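Local structure of uncharacterized protein, DUF633, LMOf2365_1472 (Listeria monocytogenes str. 4b F2365, 3GNL) at residues K10-V15 against G29-Y34; I25-I28 against Y34-C37. The protein is uncharacterised but is probably a methyltransferase that modifies the N1 atom of an adenine in tRNA. All blocks are in the same frame, centred on the assembly; numbering follows the deposited sequence.

Interaction 1 of 2, residues K10-V15 against G29-Y34; sequences KRLEKV and GSDHAY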
ATOM      1  N   LYS A  10     -12.447   3.645   7.400  1.00 24.40           N
ATOM      2  CA  LYS A  10     -12.129   2.233   7.641  1.00 25.59           C
ATOM      3  C   LYS A  10     -10.769   1.899   7.044  1.00 23.28           C
ATOM      4  O   LYS A  10     -10.011   1.100   7.588  1.00 24.67           O
ATOM      5  CB  LYS A  10     -13.212   1.308   7.076  1.00 27.03           C
ATOM      6  CG  LYS A  10     -14.523   1.460   7.788  1.00 30.92           C
ATOM      7  CD  LYS A  10     -14.522   0.652   9.089  1.00 35.29           C
ATOM      8  CE  LYS A  10     -15.954   0.474   9.620  1.00 37.53           C
ATOM      9  NZ  LYS A  10     -16.338   1.685  10.395  1.00 38.98           N
ATOM     10  N   ARG A  11     -10.471   2.508   5.906  1.00 22.71           N
ATOM     11  CA  ARG A  11      -9.168   2.322   5.248  1.00 20.71           C
ATOM     12  C   ARG A  11      -8.030   2.786   6.163  1.00 20.54           C
ATOM     13  O   ARG A  11      -7.035   2.051   6.382  1.00 20.04           O
ATOM     14  CB  ARG A  11      -9.152   3.078   3.906  1.00 20.21           C
ATOM     15  CG  ARG A  11      -7.843   2.990   3.132  1.00 20.92           C
ATOM     16  CD  ARG A  11      -7.932   3.833   1.872  1.00 20.71           C
ATOM     17  NE  ARG A  11      -8.077   5.244   2.218  1.00 22.15           N
ATOM     18  CZ  ARG A  11      -7.073   6.122   2.285  1.00 22.49           C
ATOM     19  NH1 ARG A  11      -5.823   5.754   2.023  1.00 21.80           N
ATOM     20  NH2 ARG A  11      -7.314   7.381   2.655  1.00 25.06           N
ATOM     21  N   LEU A  12      -8.129   4.016   6.655  1.00 20.77           N
ATOM     22  CA  LEU A  12      -7.057   4.532   7.503  1.00 19.72           C
ATOM     23  C   LEU A  12      -7.026   3.889   8.864  1.00 19.95           C
ATOM     24  O   LEU A  12      -5.946   3.754   9.422  1.00 21.01           O
ATOM     25  CB  LEU A  12      -7.085   6.067   7.596  1.00 20.06           C
ATOM     26  CG  LEU A  12      -6.693   6.761   6.289  1.00 21.79           C
ATOM     27  CD1 LEU A  12      -6.969   8.272   6.495  1.00 23.02           C
ATOM     28  CD2 LEU A  12      -5.255   6.493   5.859  1.00 24.59           C
ATOM     29  N   GLU A  13      -8.175   3.443   9.367  1.00 21.89           N
ATOM     30  CA  GLU A  13      -8.245   2.729  10.625  1.00 23.27           C
ATOM     31  C   GLU A  13      -7.489   1.401  10.474  1.00 22.99           C
ATOM     32  O   GLU A  13      -6.701   1.008  11.369  1.00 23.11           O
ATOM     33  CB  GLU A  13      -9.694   2.473  11.002  1.00 26.70           C
ATOM     34  CG  GLU A  13      -9.858   1.709  12.332  1.00 32.67           C
ATOM     35  CD  GLU A  13     -11.305   1.603  12.756  1.00 37.95           C
ATOM     36  OE1 GLU A  13     -12.111   0.988  12.025  1.00 40.66           O
ATOM     37  OE2 GLU A  13     -11.654   2.161  13.814  1.00 41.98           O
ATOM     38  N   LYS A  14      -7.664   0.752   9.328  1.00 20.62           N
ATOM     39  CA  LYS A  14      -6.967  -0.519   9.120  1.00 21.84           C
ATOM     40  C   LYS A  14      -5.480  -0.299   9.045  1.00 20.59           C
ATOM     41  O   LYS A  14      -4.709  -1.048   9.622  1.00 20.55           O
ATOM     42  CB  LYS A  14      -7.542  -1.317   7.912  1.00 21.42           C
ATOM     43  CG  LYS A  14      -6.981  -2.750   7.808  1.00 22.92           C
ATOM     44  CD  LYS A  14      -7.365  -3.546   9.075  1.00 24.72           C
ATOM     45  CE  LYS A  14      -7.194  -5.025   8.883  1.00 26.75           C
ATOM     46  NZ  LYS A  14      -7.546  -5.718  10.169  1.00 28.94           N
ATOM     47  N   VAL A  15      -5.055   0.754   8.318  1.00 19.99           N
ATOM     48  CA  VAL A  15      -3.656   1.078   8.220  1.00 18.70           C
ATOM     49  C   VAL A  15      -3.057   1.317   9.640  1.00 18.09           C
ATOM     50  O   VAL A  15      -1.994   0.766   9.968  1.00 21.18           O
ATOM     51  CB  VAL A  15      -3.454   2.313   7.285  1.00 18.63           C
ATOM     52  CG1 VAL A  15      -2.067   2.829   7.401  1.00 20.63           C
ATOM     53  CG2 VAL A  15      -3.782   1.951   5.821  1.00 20.63           C
ATOM     54  N   GLY A  29       2.881  11.705   2.603  1.00 20.43           N
ATOM     55  CA  GLY A  29       1.634  12.102   1.950  1.00 20.54           C
ATOM     56  C   GLY A  29       0.444  11.924   2.859  1.00 18.75           C
ATOM     57  O   GLY A  29      -0.643  11.437   2.453  1.00 20.35           O
ATOM     58  N   SER A  30       0.607  12.340   4.107  1.00 18.68           N
ATOM     59  CA  SER A  30      -0.420  12.100   5.128  1.00 20.10           C
ATOM     60  C   SER A  30      -1.743  12.758   4.771  1.00 22.61           C
ATOM     61  O   SER A  30      -1.782  13.924   4.324  1.00 23.26           O
ATOM     62  CB  SER A  30       0.086  12.727   6.422  1.00 20.87           C
ATOM     63  OG  SER A  30      -0.766  12.372   7.488  1.00 22.85           O
ATOM     64  N   ASP A  31      -2.835  12.038   4.978  1.00 19.70           N
ATOM     65  CA  ASP A  31      -4.153  12.577   4.747  1.00 19.13           C
ATOM     66  C   ASP A  31      -4.543  13.463   5.930  1.00 22.45           C
ATOM     67  O   ASP A  31      -5.046  12.934   6.926  1.00 20.81           O
ATOM     68  CB  ASP A  31      -5.126  11.397   4.585  1.00 23.72           C
ATOM     69  CG  ASP A  31      -6.503  11.834   4.152  1.00 26.57           C
ATOM     70  OD1 ASP A  31      -6.787  13.059   4.127  1.00 28.63           O
ATOM     71  OD2 ASP A  31      -7.322  10.934   3.861  1.00 28.02           O
ATOM     72  N   HIS A  32      -4.321  14.785   5.844  1.00 21.56           N
ATOM     73  CA  HIS A  32      -4.614  15.722   6.944  1.00 23.50           C
ATOM     74  C   HIS A  32      -3.960  15.408   8.301  1.00 21.97           C
ATOM     75  O   HIS A  32      -4.344  16.000   9.315  1.00 23.20           O
ATOM     76  CB  HIS A  32      -6.104  15.913   7.140  1.00 22.86           C
ATOM     77  CG  HIS A  32      -6.805  16.555   5.973  1.00 26.69           C
ATOM     78  ND1 HIS A  32      -6.975  15.918   4.764  1.00 26.82           N
ATOM     79  CD2 HIS A  32      -7.404  17.761   5.853  1.00 28.63           C
ATOM     80  CE1 HIS A  32      -7.628  16.721   3.932  1.00 29.72           C
ATOM     81  NE2 HIS A  32      -7.914  17.838   4.576  1.00 29.60           N
ATOM     82  N   ALA A  33      -2.931  14.550   8.311  1.00 18.54           N
ATOM     83  CA  ALA A  33      -2.325  14.081   9.553  1.00 20.22           C
ATOM     84  C   ALA A  33      -3.366  13.379  10.434  1.00 20.63           C
ATOM     85  O   ALA A  33      -3.110  13.272  11.646  1.00 17.94           O
ATOM     86  CB  ALA A  33      -1.670  15.256  10.301  1.00 20.95           C
ATOM     87  N   TYR A  34      -4.490  12.925   9.878  1.00 19.84           N
ATOM     88  CA  TYR A  34      -5.504  12.248  10.700  1.00 19.54           C
ATOM     89  C   TYR A  34      -4.894  11.020  11.368  1.00 19.37           C
ATOM     90  O   TYR A  34      -5.089  10.801  12.600  1.00 19.18           O
ATOM     91  CB  TYR A  34      -6.705  11.765   9.876  1.00 20.76           C
ATOM     92  CG  TYR A  34      -7.599  12.816   9.291  1.00 24.33           C
ATOM     93  CD1 TYR A  34      -7.917  13.962  10.002  1.00 25.42           C
ATOM     94  CD2 TYR A  34      -8.143  12.638   8.027  1.00 26.19           C
ATOM     95  CE1 TYR A  34      -8.779  14.932   9.455  1.00 27.10           C
ATOM     96  CE2 TYR A  34      -8.987  13.613   7.459  1.00 26.31           C
ATOM     97  CZ  TYR A  34      -9.275  14.751   8.199  1.00 27.21           C
ATOM     98  OH  TYR A  34     -10.100  15.702   7.660  1.00 29.32           O
TER
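D31 receives two neighbours from helix 10-16 on one carboxylate oxygen. R11 comes in at the edge of its guanidinium, NH2 lying 3.8 Å from D31 OD2 in a long salt bridge, with the guanidinium and carboxylate planes 28° apart. L12 arrives across the D31 side chain at about a right angle, and its CD1 is likewise 3.8 Å from D31 OD2. A long, bent arginine suits this place because it serves two acceptors, Q124 OE1 through a hydrogen bond from NH1 and D31 OD2 through the long salt bridge from NH2. L12 CG lies against one face of the guanidinium. In D31, a chi1 of -172° sets CG anti to the backbone N, and OD2 is the oxygen that meets R11 and L12. Its other oxygen is engaged on the loop side, where H32 ND1 donates a 2.9 Å bond to D31 OD1 with an N-H...O angle of 158°, close to the imidazole plane, which limits rotation of the carboxylate.

The loop follows the first strand of a Rossmann-like methyltransferase fold, the position of motif I; in relatives this region contributes to the S-adenosylmethionine site, and a similar role is likely here. D31 to Y34 form a type I' turn, closed by Y34 N to D31 O at 3.0 Å, with H32 and A33 both at positive phi. H32 CB sits over the centre of the Y34 ring, 3.5 Å above it. The small A33 fits against A61 and V65 of helix 55-67. At the start of helix 10-16, the backbone N atoms of K10 and R11 bond to the two carboxylate oxygens of E151.

Interaction 2 of 2, residues I25-I28 against Y34-C37; sequences IADI and YLPC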
ATOM      1  N   ILE A  25       6.874   7.132  14.043  1.00 21.40           N
ATOM      2  CA  ILE A  25       6.355   6.866  12.668  1.00 22.83           C
ATOM      3  C   ILE A  25       6.562   8.030  11.717  1.00 24.18           C
ATOM      4  O   ILE A  25       6.691   9.184  12.129  1.00 23.23           O
ATOM      5  CB  ILE A  25       4.887   6.484  12.688  1.00 22.48           C
ATOM      6  CG1 ILE A  25       3.997   7.719  12.963  1.00 22.44           C
ATOM      7  CG2 ILE A  25       4.600   5.317  13.711  1.00 22.10           C
ATOM      8  CD1 ILE A  25       2.485   7.447  12.880  1.00 22.06           C
ATOM      9  N   ALA A  26       6.596   7.739  10.424  1.00 22.16           N
ATOM     10  CA  ALA A  26       6.501   8.773   9.402  1.00 22.62           C
ATOM     11  C   ALA A  26       5.408   8.418   8.410  1.00 22.34           C
ATOM     12  O   ALA A  26       5.451   7.339   7.813  1.00 22.58           O
ATOM     13  CB  ALA A  26       7.824   9.005   8.688  1.00 23.65           C
ATOM     14  N   ASP A  27       4.442   9.325   8.261  1.00 20.14           N
ATOM     15  CA  ASP A  27       3.323   9.169   7.357  1.00 19.87           C
ATOM     16  C   ASP A  27       3.548  10.053   6.126  1.00 20.08           C
ATOM     17  O   ASP A  27       3.364  11.277   6.183  1.00 20.69           O
ATOM     18  CB  ASP A  27       2.016   9.552   8.087  1.00 20.74           C
ATOM     19  CG  ASP A  27       0.774   9.238   7.283  1.00 20.27           C
ATOM     20  OD1 ASP A  27       0.907   8.515   6.274  1.00 23.86           O
ATOM     21  OD2 ASP A  27      -0.326   9.690   7.657  1.00 21.38           O
ATOM     22  N   ILE A  28       3.879   9.405   5.020  1.00 18.38           N
ATOM     23  CA  ILE A  28       4.264  10.091   3.794  1.00 18.97           C
ATOM     24  C   ILE A  28       3.051  10.441   2.963  1.00 19.06           C
ATOM     25  O   ILE A  28       2.275   9.541   2.597  1.00 20.34           O
ATOM     26  CB  ILE A  28       5.183   9.200   3.006  1.00 20.94           C
ATOM     27  CG1 ILE A  28       6.296   8.691   3.923  1.00 19.99           C
ATOM     28  CG2 ILE A  28       5.680   9.947   1.762  1.00 21.35           C
ATOM     29  CD1 ILE A  28       7.280   9.838   4.507  1.00 20.48           C
ATOM     30  N   TYR A  34      -4.490  12.925   9.878  1.00 19.84           N
ATOM     31  CA  TYR A  34      -5.504  12.248  10.700  1.00 19.54           C
ATOM     32  C   TYR A  34      -4.894  11.020  11.368  1.00 19.37           C
ATOM     33  O   TYR A  34      -5.089  10.801  12.600  1.00 19.18           O
ATOM     34  CB  TYR A  34      -6.705  11.765   9.876  1.00 20.76           C
ATOM     35  CG  TYR A  34      -7.599  12.816   9.291  1.00 24.33           C
ATOM     36  CD1 TYR A  34      -7.917  13.962  10.002  1.00 25.42           C
ATOM     37  CD2 TYR A  34      -8.143  12.638   8.027  1.00 26.19           C
ATOM     38  CE1 TYR A  34      -8.779  14.932   9.455  1.00 27.10           C
ATOM     39  CE2 TYR A  34      -8.987  13.613   7.459  1.00 26.31           C
ATOM     40  CZ  TYR A  34      -9.275  14.751   8.199  1.00 27.21           C
ATOM     41  OH  TYR A  34     -10.100  15.702   7.660  1.00 29.32           O
ATOM     42  N   LEU A  35      -4.196  10.207  10.579  1.00 19.30           N
ATOM     43  CA  LEU A  35      -3.607   8.980  11.120  1.00 19.52           C
ATOM     44  C   LEU A  35      -2.544   9.239  12.199  1.00 19.15           C
ATOM     45  O   LEU A  35      -2.627   8.639  13.280  1.00 18.29           O
ATOM     46  CB  LEU A  35      -3.166   8.053   9.972  1.00 20.43           C
ATOM     47  CG  LEU A  35      -2.443   6.768  10.371  1.00 21.11           C
ATOM     48  CD1 LEU A  35      -2.672   5.665   9.316  1.00 23.41           C
ATOM     49  CD2 LEU A  35      -0.987   6.940  10.650  1.00 23.39           C
ATOM     50  N   PRO A  36      -1.590  10.154  11.973  1.00 18.66           N
ATOM     51  CA  PRO A  36      -0.624  10.509  13.025  1.00 19.42           C
ATOM     52  C   PRO A  36      -1.304  11.002  14.265  1.00 19.75           C
ATOM     53  O   PRO A  36      -0.908  10.618  15.378  1.00 20.21           O
ATOM     54  CB  PRO A  36       0.184  11.620  12.384  1.00 19.93           C
ATOM     55  CG  PRO A  36       0.141  11.309  10.901  1.00 21.59           C
ATOM     56  CD  PRO A  36      -1.235  10.739  10.670  1.00 18.09           C
ATOM     57  N   CYS A  37      -2.343  11.817  14.134  1.00 18.84           N
ATOM     58  CA  CYS A  37      -3.022  12.322  15.340  1.00 20.96           C
ATOM     59  C   CYS A  37      -3.681  11.172  16.075  1.00 21.56           C
ATOM     60  O   CYS A  37      -3.574  11.102  17.296  1.00 21.74           O
ATOM     61  CB  CYS A  37      -4.036  13.410  15.010  1.00 21.30           C
ATOM     62  SG  CYS A  37      -3.267  15.033  14.478  1.00 23.09           S
TER
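Residues 25-28, on strand 23-28, and the first turn of helix 34-41 approach most closely at D27 and P36, whose CA atoms lie 7.0 Å apart. They belong to the first two elements of the beta-alpha-beta unit completed by strand 45-52, the right-handed crossover of a Rossmann-like fold. Strand alternation turns I25 and D27 toward the helix and A26 away from it. Branched I25 suits a buried strand: its extended outer chain carries CD1 to 4.2 Å from L35 CD2, and the same methyl lies near P36 CA. L35 crosses I25 obliquely; a chi1 of 176° swings its branch away from its own N, so that CD2 meets I25 while CD1 packs on V15 of helix 10-16, and CB of L35 comes within 4.0 Å of D27 OD2. Proline is well placed in a first helical turn, where no i-4 carbonyl within the helix awaits its missing N-H, and its compact ring fits against the aspartate. That ring lies across the D27 side chain at about a right angle, with P36 CG 3.8 Å from D27 CB. Buried D27 finds its polar partner in S30, whose OG is hydrogen-bonded to D27 OD2; the same oxygen rests 3.3 Å from P36 CD.

Overall arrangement
From the N terminus, helix 10-16 comes first, then strand 23-28, the turn-bearing loop and helix 34-41. Interaction 1 closes the longer loop, bringing 29-34 back to the helix across thirteen intervening residues that include strand 23-28. Interaction 2 closes a short one of five residues between strand and helix. The two cross and do not nest: 25-28 lies inside the first loop, whereas 34-37 runs on beyond it, with Y34 common to both. Their centres are about 7 Å apart, and V15 CG1 packs 3.5 Å from L35 CD1. Together they tie the N-terminal helix, strand 23-28, an inner strand of the sheet, and the helix that follows it around one loop.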